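Local coordinates for protein probable dipeptidase (Pseudomonas aeruginosa, PDB 3B40) that probably hydrolyses dipeptides as a metal-dependent dipeptidase of the M19 (membrane dipeptidase) family, at residues L178-N182 and P303-T309; L285-L291 and R315-Y319. The protein carries 11 engineered substitutions. One frame throughout, in Å; residues are numbered along the deposited sequence.

In the fold
Both contacts lie at the periphery of this TIM-barrel-family chain, on the same side of its centre, with their own centres about 12 Å apart. Contact 1 joins two loops, one between strand 160-162 and helix 193-205, the other linking helices 276-288 and 313-328; contact 2 packs the C-terminal end of the first of these helices, with the turn that follows it, against the second, so 303-309 lies within the connection between its segments. The first is mostly buried and centres on a proline. The second, farther out, is aromatic in its buried part and charged toward the solvent side, where a magnesium ion binds Glu318. They meet through the salt bridge from Arg286 NH2 to Asp305 OD1 (2.7 Å) and through Phe316, which packs against Phe180 and Ile308.

Contact 1 (L178-N182 and P303-T309); sequences LPFFN and PGDPIIT
Pro179, which gives up the most surface here, opens a short 3-10 turn (179-181) and points its CA-to-CB bond at the loop 303-309. Its ring sits in a concave bend of that loop: CG lies 3.1 Å from Pro303 O and 3.9 Å from Ile308 CB, while CB is 3.2 Å from Asp305 O. The bend includes the start of a second 3-10 segment, 306-309, with Ile308 N bonded to Asp305 O (3.0 Å); in the other segment Phe181 N bonds Leu178 O (2.9 Å). Two proline-started 3-10 turns thus pack together, joining the loop after strand 160-162 to the connection between helices 276-288 and 313-328. Thr309 is the register partner of Pro179, their CA atoms 4.8 Å apart, and its CA makes a CH...O contact of 3.3 Å with Pro179 O. With chi1 t, its OG1 donates a hydrogen bond to OD1 of Asn182 (2.8 Å), a residue in left-handed backbone conformation (phi/psi 61/33°) that closes the exposed edge with its chi1 also t.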
loop_
_atom_site.group_PDB
_atom_site.type_symbol
_atom_site.label_atom_id
_atom_site.label_comp_id
_atom_site.label_asym_id
_atom_site.label_seq_id
_atom_site.Cartn_x
_atom_site.Cartn_y
_atom_site.Cartn_z
ATOM N N LEU A 178 -14.495 7.370 6.473
ATOM C CA LEU A 178 -15.098 8.304 5.522
ATOM C C LEU A 178 -16.496 8.770 5.901
ATOM O O LEU A 178 -17.427 7.949 6.004
ATOM C CB LEU A 178 -15.226 7.684 4.146
ATOM C CG LEU A 178 -14.009 7.494 3.267
ATOM C CD1 LEU A 178 -14.552 7.238 1.845
ATOM C CD2 LEU A 178 -13.101 8.728 3.336
ATOM N N PRO A 179 -16.671 10.097 6.001
ATOM C CA PRO A 179 -17.983 10.650 6.319
ATOM C C PRO A 179 -19.014 10.391 5.213
ATOM O O PRO A 179 -20.199 10.292 5.497
ATOM C CB PRO A 179 -17.708 12.137 6.488
ATOM C CG PRO A 179 -16.500 12.408 5.687
ATOM C CD PRO A 179 -15.660 11.149 5.797
ATOM N N PHE A 180 -18.556 10.235 3.974
ATOM C CA PHE A 180 -19.426 9.764 2.878
ATOM C C PHE A 180 -20.057 8.365 3.108
ATOM O O PHE A 180 -21.141 8.074 2.573
ATOM C CB PHE A 180 -18.646 9.789 1.561
ATOM C CG PHE A 180 -19.519 9.678 0.338
ATOM C CD1 PHE A 180 -20.384 10.719 -0.017
ATOM C CD2 PHE A 180 -19.446 8.554 -0.475
ATOM C CE1 PHE A 180 -21.213 10.630 -1.173
ATOM C CE2 PHE A 180 -20.267 8.448 -1.629
ATOM C CZ PHE A 180 -21.137 9.491 -1.979
ATOM N N PHE A 181 -19.385 7.505 3.883
ATOM C CA PHE A 181 -19.913 6.165 4.255
ATOM C C PHE A 181 -20.666 6.191 5.606
ATOM O O PHE A 181 -21.021 5.144 6.161
ATOM C CB PHE A 181 -18.759 5.158 4.379
ATOM C CG PHE A 181 -18.016 4.885 3.084
ATOM C CD1 PHE A 181 -18.561 5.249 1.847
ATOM C CD2 PHE A 181 -16.782 4.199 3.110
ATOM C CE1 PHE A 181 -17.855 4.977 0.651
ATOM C CE2 PHE A 181 -16.077 3.923 1.937
ATOM C CZ PHE A 181 -16.615 4.314 0.699
ATOM N N ASN A 182 -20.836 7.395 6.140
ATOM C CA ASN A 182 -21.402 7.662 7.479
ATOM C C ASN A 182 -20.545 7.026 8.591
ATOM O O ASN A 182 -21.050 6.621 9.625
ATOM C CB ASN A 182 -22.895 7.248 7.548
ATOM C CG ASN A 182 -23.588 7.747 8.815
ATOM O OD1 ASN A 182 -23.295 8.841 9.291
ATOM N ND2 ASN A 182 -24.496 6.930 9.378
ATOM N N PRO A 303 -11.679 14.310 1.978
ATOM C CA PRO A 303 -12.886 14.877 2.585
ATOM C C PRO A 303 -13.320 14.130 3.849
ATOM O O PRO A 303 -14.208 13.287 3.782
ATOM C CB PRO A 303 -13.933 14.736 1.472
ATOM C CG PRO A 303 -13.402 13.649 0.593
ATOM C CD PRO A 303 -11.936 13.779 0.626
ATOM N N GLY A 304 -12.716 14.466 4.984
ATOM C CA GLY A 304 -12.877 13.671 6.222
ATOM C C GLY A 304 -13.779 14.267 7.298
ATOM O O GLY A 304 -14.113 13.611 8.295
ATOM N N ASP A 305 -14.194 15.508 7.121
ATOM C CA ASP A 305 -15.027 16.184 8.138
ATOM C C ASP A 305 -16.303 15.410 8.395
ATOM O O ASP A 305 -17.024 15.063 7.449
ATOM C CB ASP A 305 -15.370 17.606 7.723
ATOM C CG ASP A 305 -14.144 18.459 7.546
ATOM O OD1 ASP A 305 -13.921 19.341 8.401
ATOM O OD2 ASP A 305 -13.400 18.254 6.552
ATOM N N PRO A 306 -16.547 15.059 9.664
ATOM C CA PRO A 306 -17.697 14.255 10.103
ATOM C C PRO A 306 -19.052 14.764 9.614
ATOM O O PRO A 306 -19.880 13.964 9.191
ATOM C CB PRO A 306 -17.576 14.300 11.632
ATOM C CG PRO A 306 -16.107 14.352 11.840
ATOM C CD PRO A 306 -15.635 15.327 10.793
ATOM N N ILE A 307 -19.263 16.074 9.672
ATOM C CA ILE A 307 -20.531 16.687 9.221
ATOM C C ILE A 307 -20.837 16.382 7.748
ATOM O O ILE A 307 -21.993 16.411 7.347
ATOM C CB ILE A 307 -20.530 18.231 9.470
ATOM C CG1 ILE A 307 -21.933 18.848 9.328
ATOM C CG2 ILE A 307 -19.553 18.918 8.535
ATOM C CD1 ILE A 307 -22.905 18.397 10.316
ATOM N N ILE A 308 -19.810 16.042 6.957
ATOM C CA ILE A 308 -20.005 15.754 5.511
ATOM C C ILE A 308 -21.038 14.615 5.331
ATOM O O ILE A 308 -21.690 14.500 4.292
ATOM C CB ILE A 308 -18.635 15.487 4.797
ATOM C CG1 ILE A 308 -17.795 16.784 4.741
ATOM C CG2 ILE A 308 -18.847 14.873 3.411
ATOM C CD1 ILE A 308 -16.350 16.618 4.260
ATOM N N THR A 309 -21.268 13.809 6.364
ATOM C CA THR A 309 -22.262 12.731 6.219
ATOM C C THR A 309 -23.696 13.224 5.886
ATOM O O THR A 309 -24.482 12.484 5.269
ATOM C CB THR A 309 -22.333 11.796 7.460
ATOM O OG1 THR A 309 -23.143 10.644 7.139
ATOM C CG2 THR A 309 -22.933 12.522 8.679
#

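Contact 2 (L285-L291 and R315-Y319); sequences LRARFDL and RFGEY. With MG (magnesium ion), chain D.
Helix 276-288 ends in a Schellman motif: Leu291 N bonds Arg286 O (2.9 Å), Asp290 N reaches Ala287 O weakly (3.3 Å), and Asp290, the C-prime residue, takes positive phi (66/32°). Phe289, the residue before Asp290, has chi1 m and points toward helical segment 315-319; its CA is 7.5 Å from that of Tyr319. The Phe289 carbonyl O accepts a weak hydrogen bond from Arg315 NH2 (3.1 Å, angle 127°), and Asp290 OD2 forms a long salt bridge with the same NH2 at 3.9 Å. Arg315 is extended through chi3, and Phe289 CD1 lies over one face of its guanidinium, 3.9 Å from Arg315 CZ; Arg315 also makes a cation-pi contact with Trp311. The C-terminal turn of helix 276-288 packs here against helix 313-328 in this M19-family chain, centred on an edge-to-face (T-shaped) pair in which the Tyr319 edge (chi1 t) meets the Phe289 face, centroids 5.2 Å apart and planes at 64°. Tyr319 CB supplies a CH-pi contact, 3.9 Å from the Phe289 centroid. Leu285 CG approaches Tyr319 CE1 (3.8 Å), and Leu291 CD1 approaches Tyr319 CZ (3.8 Å). Tyr319 OH hydrogen-bonds a water at 2.8 Å, which also accepts a weak bond from Arg286 NH1 (3.4 Å). The stronger polar partner of Arg286 is Asp305, salt-bridged to its NH2, while its NE bonds Pro292 O. On the outer side Glu318 OE2 binds magnesium at 2.3 Å and comes within 4.3 Å of Arg288 NH2.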
loop_
_atom_site.group_PDB
_atom_site.type_symbol
_atom_site.label_atom_id
_atom_site.label_comp_id
_atom_site.label_asym_id
_atom_site.label_seq_id
_atom_site.Cartn_x
_atom_site.Cartn_y
_atom_site.Cartn_z
ATOM N N LEU A 285 -11.579 26.966 0.083
ATOM C CA LEU A 285 -12.604 26.016 -0.358
ATOM C C LEU A 285 -13.475 25.566 0.812
ATOM O O LEU A 285 -14.685 25.476 0.682
ATOM C CB LEU A 285 -11.976 24.804 -1.049
ATOM C CG LEU A 285 -12.833 23.571 -1.344
ATOM C CD1 LEU A 285 -13.816 23.874 -2.461
ATOM C CD2 LEU A 285 -11.960 22.432 -1.749
ATOM N N ARG A 286 -12.844 25.288 1.941
ATOM C CA ARG A 286 -13.545 24.838 3.134
ATOM C C ARG A 286 -14.567 25.913 3.573
ATOM O O ARG A 286 -15.745 25.625 3.767
ATOM C CB ARG A 286 -12.519 24.519 4.223
ATOM C CG ARG A 286 -11.843 23.147 4.039
ATOM C CD ARG A 286 -10.728 22.908 5.055
ATOM N NE ARG A 286 -11.324 22.719 6.382
ATOM C CZ ARG A 286 -11.873 21.580 6.779
ATOM N NH1 ARG A 286 -11.855 20.511 5.965
ATOM N NH2 ARG A 286 -12.445 21.513 7.975
ATOM N N ALA A 287 -14.104 27.154 3.673
ATOM C CA ALA A 287 -14.959 28.331 3.885
ATOM C C ALA A 287 -16.198 28.446 2.961
ATOM O O ALA A 287 -17.288 28.754 3.440
ATOM C CB ALA A 287 -14.121 29.597 3.824
ATOM N N ARG A 288 -16.071 28.185 1.659
ATOM C CA ARG A 288 -17.292 28.219 0.815
ATOM C C ARG A 288 -18.231 27.032 0.964
ATOM O O ARG A 288 -19.359 27.075 0.466
ATOM C CB ARG A 288 -17.041 28.545 -0.671
ATOM C CG ARG A 288 -15.913 27.822 -1.351
ATOM C CD ARG A 288 -15.817 28.220 -2.833
ATOM N NE ARG A 288 -16.653 27.334 -3.676
ATOM C CZ ARG A 288 -16.216 26.536 -4.664
ATOM N NH1 ARG A 288 -14.934 26.504 -5.017
ATOM N NH2 ARG A 288 -17.081 25.777 -5.330
ATOM N N PHE A 289 -17.785 25.977 1.651
ATOM C CA PHE A 289 -18.667 24.847 1.967
ATOM C C PHE A 289 -19.014 24.788 3.454
ATOM O O PHE A 289 -19.451 23.760 3.947
ATOM C CB PHE A 289 -18.046 23.521 1.509
ATOM C CG PHE A 289 -18.095 23.323 0.029
ATOM C CD1 PHE A 289 -19.135 22.590 -0.553
ATOM C CD2 PHE A 289 -17.137 23.900 -0.789
ATOM C CE1 PHE A 289 -19.191 22.409 -1.929
ATOM C CE2 PHE A 289 -17.185 23.723 -2.162
ATOM C CZ PHE A 289 -18.221 22.979 -2.728
ATOM N N ASP A 290 -18.813 25.898 4.155
ATOM C CA ASP A 290 -19.215 26.050 5.559
ATOM C C ASP A 290 -18.450 25.130 6.528
ATOM O O ASP A 290 -18.972 24.739 7.578
ATOM C CB ASP A 290 -20.731 25.866 5.709
ATOM C CG ASP A 290 -21.535 26.998 5.069
ATOM O OD1 ASP A 290 -21.176 28.187 5.242
ATOM O OD2 ASP A 290 -22.539 26.684 4.387
ATOM N N LEU A 291 -17.197 24.837 6.198
ATOM C CA LEU A 291 -16.330 24.097 7.077
ATOM C C LEU A 291 -15.284 25.042 7.625
ATOM O O LEU A 291 -14.838 25.951 6.902
ATOM C CB LEU A 291 -15.649 22.965 6.303
ATOM C CG LEU A 291 -16.528 21.936 5.606
ATOM C CD1 LEU A 291 -15.682 21.138 4.621
ATOM C CD2 LEU A 291 -17.216 21.008 6.626
ATOM N N ARG A 315 -23.368 17.774 -3.534
ATOM C CA ARG A 315 -22.528 18.718 -2.779
ATOM C C ARG A 315 -21.164 18.100 -2.441
ATOM O O ARG A 315 -20.122 18.765 -2.526
ATOM C CB ARG A 315 -23.257 19.155 -1.489
ATOM C CG ARG A 315 -22.551 20.243 -0.694
ATOM C CD ARG A 315 -23.438 20.663 0.498
ATOM N NE ARG A 315 -22.722 21.569 1.407
ATOM C CZ ARG A 315 -22.626 22.887 1.254
ATOM N NH1 ARG A 315 -23.201 23.490 0.215
ATOM N NH2 ARG A 315 -21.946 23.612 2.143
ATOM N N PHE A 316 -21.193 16.823 -2.053
ATOM C CA PHE A 316 -19.975 16.066 -1.804
ATOM C C PHE A 316 -19.111 16.002 -3.060
ATOM O O PHE A 316 -17.917 16.323 -3.011
ATOM C CB PHE A 316 -20.294 14.648 -1.305
ATOM C CG PHE A 316 -19.073 13.815 -1.079
ATOM C CD1 PHE A 316 -18.320 13.975 0.079
ATOM C CD2 PHE A 316 -18.648 12.908 -2.034
ATOM C CE1 PHE A 316 -17.166 13.224 0.293
ATOM C CE2 PHE A 316 -17.496 12.151 -1.841
ATOM C CZ PHE A 316 -16.755 12.308 -0.670
ATOM N N GLY A 317 -19.724 15.577 -4.176
ATOM C CA GLY A 317 -19.061 15.539 -5.466
ATOM C C GLY A 317 -18.302 16.808 -5.800
ATOM O O GLY A 317 -17.134 16.752 -6.156
ATOM N N GLU A 318 -18.960 17.957 -5.649
ATOM C CA GLU A 318 -18.343 19.250 -5.929
ATOM C C GLU A 318 -17.142 19.555 -5.045
ATOM O O GLU A 318 -16.090 20.004 -5.513
ATOM C CB GLU A 318 -19.372 20.359 -5.768
ATOM C CG GLU A 318 -20.017 20.777 -7.065
ATOM C CD GLU A 318 -20.765 22.070 -6.920
ATOM O OE1 GLU A 318 -21.968 22.115 -7.293
ATOM O OE2 GLU A 318 -20.158 23.048 -6.416
ATOM N N TYR A 319 -17.316 19.326 -3.752
ATOM C CA TYR A 319 -16.268 19.571 -2.783
ATOM C C TYR A 319 -15.065 18.625 -2.965
ATOM O O TYR A 319 -13.931 19.102 -3.121
ATOM C CB TYR A 319 -16.841 19.474 -1.358
ATOM C CG TYR A 319 -15.786 19.593 -0.312
ATOM C CD1 TYR A 319 -15.243 20.826 0.014
ATOM C CD2 TYR A 319 -15.326 18.458 0.365
ATOM C CE1 TYR A 319 -14.236 20.932 0.983
ATOM C CE2 TYR A 319 -14.340 18.551 1.315
ATOM C CZ TYR A 319 -13.801 19.783 1.639
ATOM O OH TYR A 319 -12.814 19.855 2.598
HETATM MG MG MG D . -21.526 24.802 -7.069
HETATM O O HOH W 1 -10.055 20.059 3.160
#